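Local coordinates for protein FMN Adenylyltransferase (Candida glabrata, PDB 3FWK) that transfers the adenylyl group of ATP to FMN to make FAD, the last step of FAD biosynthesis, as an FMN adenylyltransferase, at residues E60-L74 / E160-D172. Sequence-based numbering, arbitrary orientation. Where two conformers were deposited one is given.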
# COMPACT_ATOMS: atom_id res chain seq x y z
N GLU A 60 -7.75 -18.22 -8.42
CA GLU A 60 -6.48 -18.79 -7.93
C GLU A 60 -5.65 -17.83 -7.10
O GLU A 60 -4.93 -18.27 -6.20
CB GLU A 60 -5.61 -19.38 -9.06
CG GLU A 60 -6.27 -20.66 -9.62
CD GLU A 60 -5.54 -21.24 -10.82
OE1 GLU A 60 -4.47 -20.74 -11.20
OE2 GLU A 60 -6.07 -22.22 -11.40
N ILE A 61 -5.73 -16.53 -7.42
CA ILE A 61 -4.96 -15.54 -6.69
C ILE A 61 -5.89 -14.62 -5.90
O ILE A 61 -6.86 -14.07 -6.47
CB ILE A 61 -4.13 -14.65 -7.64
CG1 ILE A 61 -3.15 -15.49 -8.47
CG2 ILE A 61 -3.36 -13.56 -6.84
CD1 ILE A 61 -2.29 -14.68 -9.41
N SER A 62 -5.59 -14.41 -4.63
CA SER A 62 -6.24 -13.35 -3.86
C SER A 62 -5.19 -12.30 -3.47
O SER A 62 -4.01 -12.60 -3.40
CB SER A 62 -6.93 -13.91 -2.63
OG SER A 62 -8.20 -14.46 -2.97
N PHE A 63 -5.64 -11.08 -3.27
CA PHE A 63 -4.76 -9.98 -2.97
C PHE A 63 -4.94 -9.59 -1.50
O PHE A 63 -6.05 -9.23 -1.11
CB PHE A 63 -5.06 -8.81 -3.92
CG PHE A 63 -4.06 -7.70 -3.84
CD1 PHE A 63 -3.16 -7.50 -4.91
CD2 PHE A 63 -3.96 -6.89 -2.73
CE1 PHE A 63 -2.19 -6.53 -4.86
CE2 PHE A 63 -2.98 -5.89 -2.66
CZ PHE A 63 -2.10 -5.70 -3.73
N SER A 64 -3.87 -9.64 -0.69
CA SER A 64 -3.97 -9.20 0.70
C SER A 64 -3.76 -7.70 0.79
O SER A 64 -2.68 -7.20 0.49
CB SER A 64 -2.96 -9.96 1.58
OG SER A 64 -3.18 -9.56 2.93
N TYR A 65 -4.79 -6.97 1.20
CA TYR A 65 -4.79 -5.52 1.18
C TYR A 65 -5.15 -4.95 2.52
O TYR A 65 -6.25 -5.22 3.03
CB TYR A 65 -5.80 -5.02 0.13
CG TYR A 65 -5.89 -3.52 -0.02
CD1 TYR A 65 -4.91 -2.78 -0.66
CD2 TYR A 65 -7.06 -2.85 0.43
CE1 TYR A 65 -5.00 -1.41 -0.77
CE2 TYR A 65 -7.19 -1.50 0.27
CZ TYR A 65 -6.16 -0.78 -0.31
OH TYR A 65 -6.26 0.58 -0.51
N ASN A 66 -4.28 -4.11 3.08
CA ASN A 66 -4.53 -3.56 4.42
C ASN A 66 -4.60 -2.05 4.44
O ASN A 66 -4.55 -1.45 5.53
CB ASN A 66 -3.49 -4.05 5.42
CG ASN A 66 -2.07 -3.58 5.07
OD1 ASN A 66 -1.88 -2.59 4.35
ND2 ASN A 66 -1.06 -4.30 5.56
N GLY A 67 -4.69 -1.43 3.26
CA GLY A 67 -4.90 0.00 3.13
C GLY A 67 -3.67 0.87 3.30
O GLY A 67 -3.73 2.06 3.00
N GLY A 68 -2.54 0.27 3.71
CA GLY A 68 -1.35 1.05 3.91
C GLY A 68 -0.66 1.37 2.60
O GLY A 68 -0.97 0.79 1.55
N LYS A 69 0.33 2.25 2.68
CA LYS A 69 1.01 2.74 1.48
C LYS A 69 1.65 1.60 0.66
O LYS A 69 1.67 1.67 -0.57
CB LYS A 69 2.02 3.80 1.91
CG LYS A 69 3.11 3.28 2.82
CD LYS A 69 3.96 4.40 3.41
CE LYS A 69 5.17 3.86 4.16
NZ LYS A 69 4.84 3.15 5.44
N ASP A 70 2.19 0.58 1.33
CA ASP A 70 2.85 -0.50 0.58
C ASP A 70 1.84 -1.33 -0.20
O ASP A 70 1.99 -1.61 -1.40
CB ASP A 70 3.63 -1.44 1.50
CG ASP A 70 4.77 -0.76 2.24
OD1 ASP A 70 5.29 0.28 1.81
OD2 ASP A 70 5.16 -1.38 3.27
N CYS A 71 0.76 -1.74 0.47
CA CYS A 71 -0.30 -2.44 -0.21
C CYS A 71 -0.92 -1.62 -1.30
O CYS A 71 -1.32 -2.19 -2.32
CB CYS A 71 -1.39 -2.87 0.80
SG CYS A 71 -0.94 -4.33 1.76
N GLN A 72 -1.07 -0.31 -1.09
CA GLN A 72 -1.66 0.51 -2.12
C GLN A 72 -0.76 0.60 -3.37
O GLN A 72 -1.24 0.45 -4.49
CB GLN A 72 -2.01 1.89 -1.59
CG GLN A 72 -2.86 2.64 -2.65
CD GLN A 72 -3.36 3.95 -2.20
OE1 GLN A 72 -3.01 4.43 -1.12
NE2 GLN A 72 -4.19 4.57 -3.04
N VAL A 73 0.53 0.86 -3.18
CA VAL A 73 1.44 0.84 -4.33
C VAL A 73 1.33 -0.50 -5.04
O VAL A 73 1.24 -0.56 -6.27
CB VAL A 73 2.90 1.13 -3.88
CG1 VAL A 73 3.88 0.75 -5.02
CG2 VAL A 73 3.05 2.57 -3.49
N LEU A 74 1.39 -1.59 -4.28
CA LEU A 74 1.35 -2.89 -4.93
C LEU A 74 0.04 -3.13 -5.66
O LEU A 74 0.03 -3.72 -6.74
CB LEU A 74 1.63 -3.99 -3.92
CG LEU A 74 1.67 -5.41 -4.50
CD1 LEU A 74 2.70 -5.54 -5.66
CD2 LEU A 74 2.02 -6.38 -3.40
N GLU A 160 -10.39 -22.58 -3.50
CA GLU A 160 -9.74 -22.57 -4.81
C GLU A 160 -8.43 -21.76 -4.79
O GLU A 160 -7.70 -21.72 -5.80
CB GLU A 160 -10.69 -21.96 -5.85
CG GLU A 160 -10.99 -20.44 -5.71
CD GLU A 160 -12.17 -20.07 -4.77
OE1 GLU A 160 -12.49 -20.82 -3.81
OE2 GLU A 160 -12.75 -18.98 -4.99
N THR A 161 -8.20 -21.02 -3.70
CA THR A 161 -7.07 -20.08 -3.63
C THR A 161 -5.79 -20.88 -3.67
O THR A 161 -5.61 -21.79 -2.86
CB THR A 161 -7.13 -19.26 -2.33
OG1 THR A 161 -8.39 -18.62 -2.22
CG2 THR A 161 -6.01 -18.20 -2.31
N LYS A 162 -4.87 -20.48 -4.56
CA LYS A 162 -3.56 -21.12 -4.64
C LYS A 162 -2.44 -20.19 -4.22
O LYS A 162 -1.35 -20.67 -3.86
CB LYS A 162 -3.29 -21.61 -6.07
CG LYS A 162 -4.28 -22.64 -6.61
CD LYS A 162 -4.41 -23.87 -5.70
CE LYS A 162 -5.52 -24.82 -6.18
NZ LYS A 162 -5.29 -26.20 -5.71
N ALA A 163 -2.66 -18.88 -4.28
CA ALA A 163 -1.58 -17.92 -4.07
C ALA A 163 -2.19 -16.63 -3.57
O ALA A 163 -3.34 -16.29 -3.90
CB ALA A 163 -0.82 -17.69 -5.38
N ILE A 164 -1.42 -15.91 -2.75
CA ILE A 164 -1.87 -14.64 -2.18
C ILE A 164 -0.78 -13.59 -2.36
O ILE A 164 0.39 -13.85 -2.06
CB ILE A 164 -2.30 -14.76 -0.73
CG1 ILE A 164 -3.50 -15.73 -0.70
CG2 ILE A 164 -2.75 -13.38 -0.19
CD1 ILE A 164 -4.22 -15.82 0.56
N VAL A 165 -1.18 -12.43 -2.87
CA VAL A 165 -0.28 -11.31 -3.07
C VAL A 165 -0.12 -10.55 -1.75
O VAL A 165 -1.14 -10.16 -1.13
CB VAL A 165 -0.80 -10.37 -4.16
CG1 VAL A 165 0.16 -9.22 -4.37
CG2 VAL A 165 -1.05 -11.11 -5.46
N ILE A 166 1.13 -10.32 -1.34
CA ILE A 166 1.42 -9.68 -0.05
C ILE A 166 2.34 -8.50 -0.27
O ILE A 166 3.38 -8.62 -0.91
CB ILE A 166 2.08 -10.67 0.90
CG1 ILE A 166 1.12 -11.82 1.15
CG2 ILE A 166 2.40 -10.03 2.25
CD1 ILE A 166 1.71 -12.94 1.95
N GLY A 167 1.99 -7.35 0.31
CA GLY A 167 2.75 -6.11 0.03
C GLY A 167 3.89 -5.75 1.00
O GLY A 167 4.13 -4.60 1.29
N ILE A 168 4.62 -6.73 1.43
CA ILE A 168 5.74 -6.51 2.34
C ILE A 168 7.05 -6.15 1.64
O ILE A 168 7.29 -6.54 0.48
CB ILE A 168 5.82 -7.80 3.15
CG1 ILE A 168 6.77 -7.68 4.33
CG2 ILE A 168 6.07 -8.99 2.25
CD1 ILE A 168 6.57 -8.77 5.38
N ARG A 169 7.88 -5.40 2.35
CA ARG A 169 9.20 -5.04 1.84
C ARG A 169 10.27 -5.69 2.70
O ARG A 169 10.05 -6.00 3.88
CB ARG A 169 9.40 -3.50 1.86
CG ARG A 169 8.33 -2.80 1.06
CD ARG A 169 8.53 -1.26 0.86
NE ARG A 169 8.75 -0.47 2.06
CZ ARG A 169 9.96 -0.13 2.55
NH1 ARG A 169 11.08 -0.51 1.95
NH2 ARG A 169 10.05 0.60 3.63
N HIS A 170 11.47 -5.86 2.15
CA HIS A 170 12.54 -6.47 2.96
C HIS A 170 12.85 -5.72 4.24
O HIS A 170 13.26 -6.35 5.21
CB HIS A 170 13.83 -6.60 2.16
CG HIS A 170 13.88 -7.75 1.21
ND1 HIS A 170 13.61 -9.05 1.59
CD2 HIS A 170 14.22 -7.80 -0.10
CE1 HIS A 170 13.75 -9.85 0.53
NE2 HIS A 170 14.13 -9.11 -0.50
N THR A 171 12.67 -4.40 4.26
CA THR A 171 12.98 -3.63 5.44
C THR A 171 11.92 -3.72 6.53
O THR A 171 12.15 -3.25 7.64
CB THR A 171 13.21 -2.13 5.12
OG1 THR A 171 12.02 -1.64 4.53
CG2 THR A 171 14.39 -1.93 4.15
N ASP A 172 10.76 -4.30 6.22
CA ASP A 172 9.73 -4.46 7.22
C ASP A 172 10.08 -5.56 8.21
O ASP A 172 10.87 -6.45 7.90
CB ASP A 172 8.41 -4.85 6.53
CG ASP A 172 7.80 -3.72 5.70
OD1 ASP A 172 7.95 -2.55 6.07
OD2 ASP A 172 7.12 -4.03 4.71
O HOH W 1 -8.75 -16.71 -3.97
O HOH W 2 -0.36 -7.60 2.14
O HOH W 3 7.14 -0.51 4.54
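Val165 divides its two methyls between neighbours on one face of the parallel pair 61-64/163-165. With CG1 anti to the backbone N (chi1 -179°), Val165 CG1 lies 3.6 Å from Phe63 CE1, oblique to the ring. Val165 CG1 also meets Leu74 CD2 at 3.5 Å, while Val165 CG2 lies 3.6 Å from Ile61 CG2. Val165 thus packs against strand 61-64 and against helix 69-86, which follows that strand. Parallel register is fixed by Ser62, whose N donates to Ala163 O and whose O accepts from Val165 N, and by Ser64 N to Val165 O. At the N-terminal end of the pair, Glu60 O takes two donors, Lys162 N (2.8 Å) and Ala163 N. Past the strands, Gly167 CA lies 3.5 Å from Leu74 CD2, and a water links Gly167 N to Ser64 O.

Asp70 and Arg169 side chains cross at about a right angle, their carboxylate and guanidinium planes 82° apart; in the conformer given, Asp70 OD1 reaches Arg169 NE at the guanidinium edge in a long salt bridge of 3.5 Å. Asp70 OD2 stands 3.6 Å from Asp172 OD2, a like-charge approach probably eased by Arg169 and by a water that bonds Asp70 OD2, Arg169 NE and Asp172 OD1. Arg169 also bonds Trp200 O and pairs with Glu300 and Asp297.

In this Rossmann-like sheet, strand 61-64 runs between 107-111 and 163-165; helix 69-86 covers the Val165 face, helix 147-157 the Ile164 face.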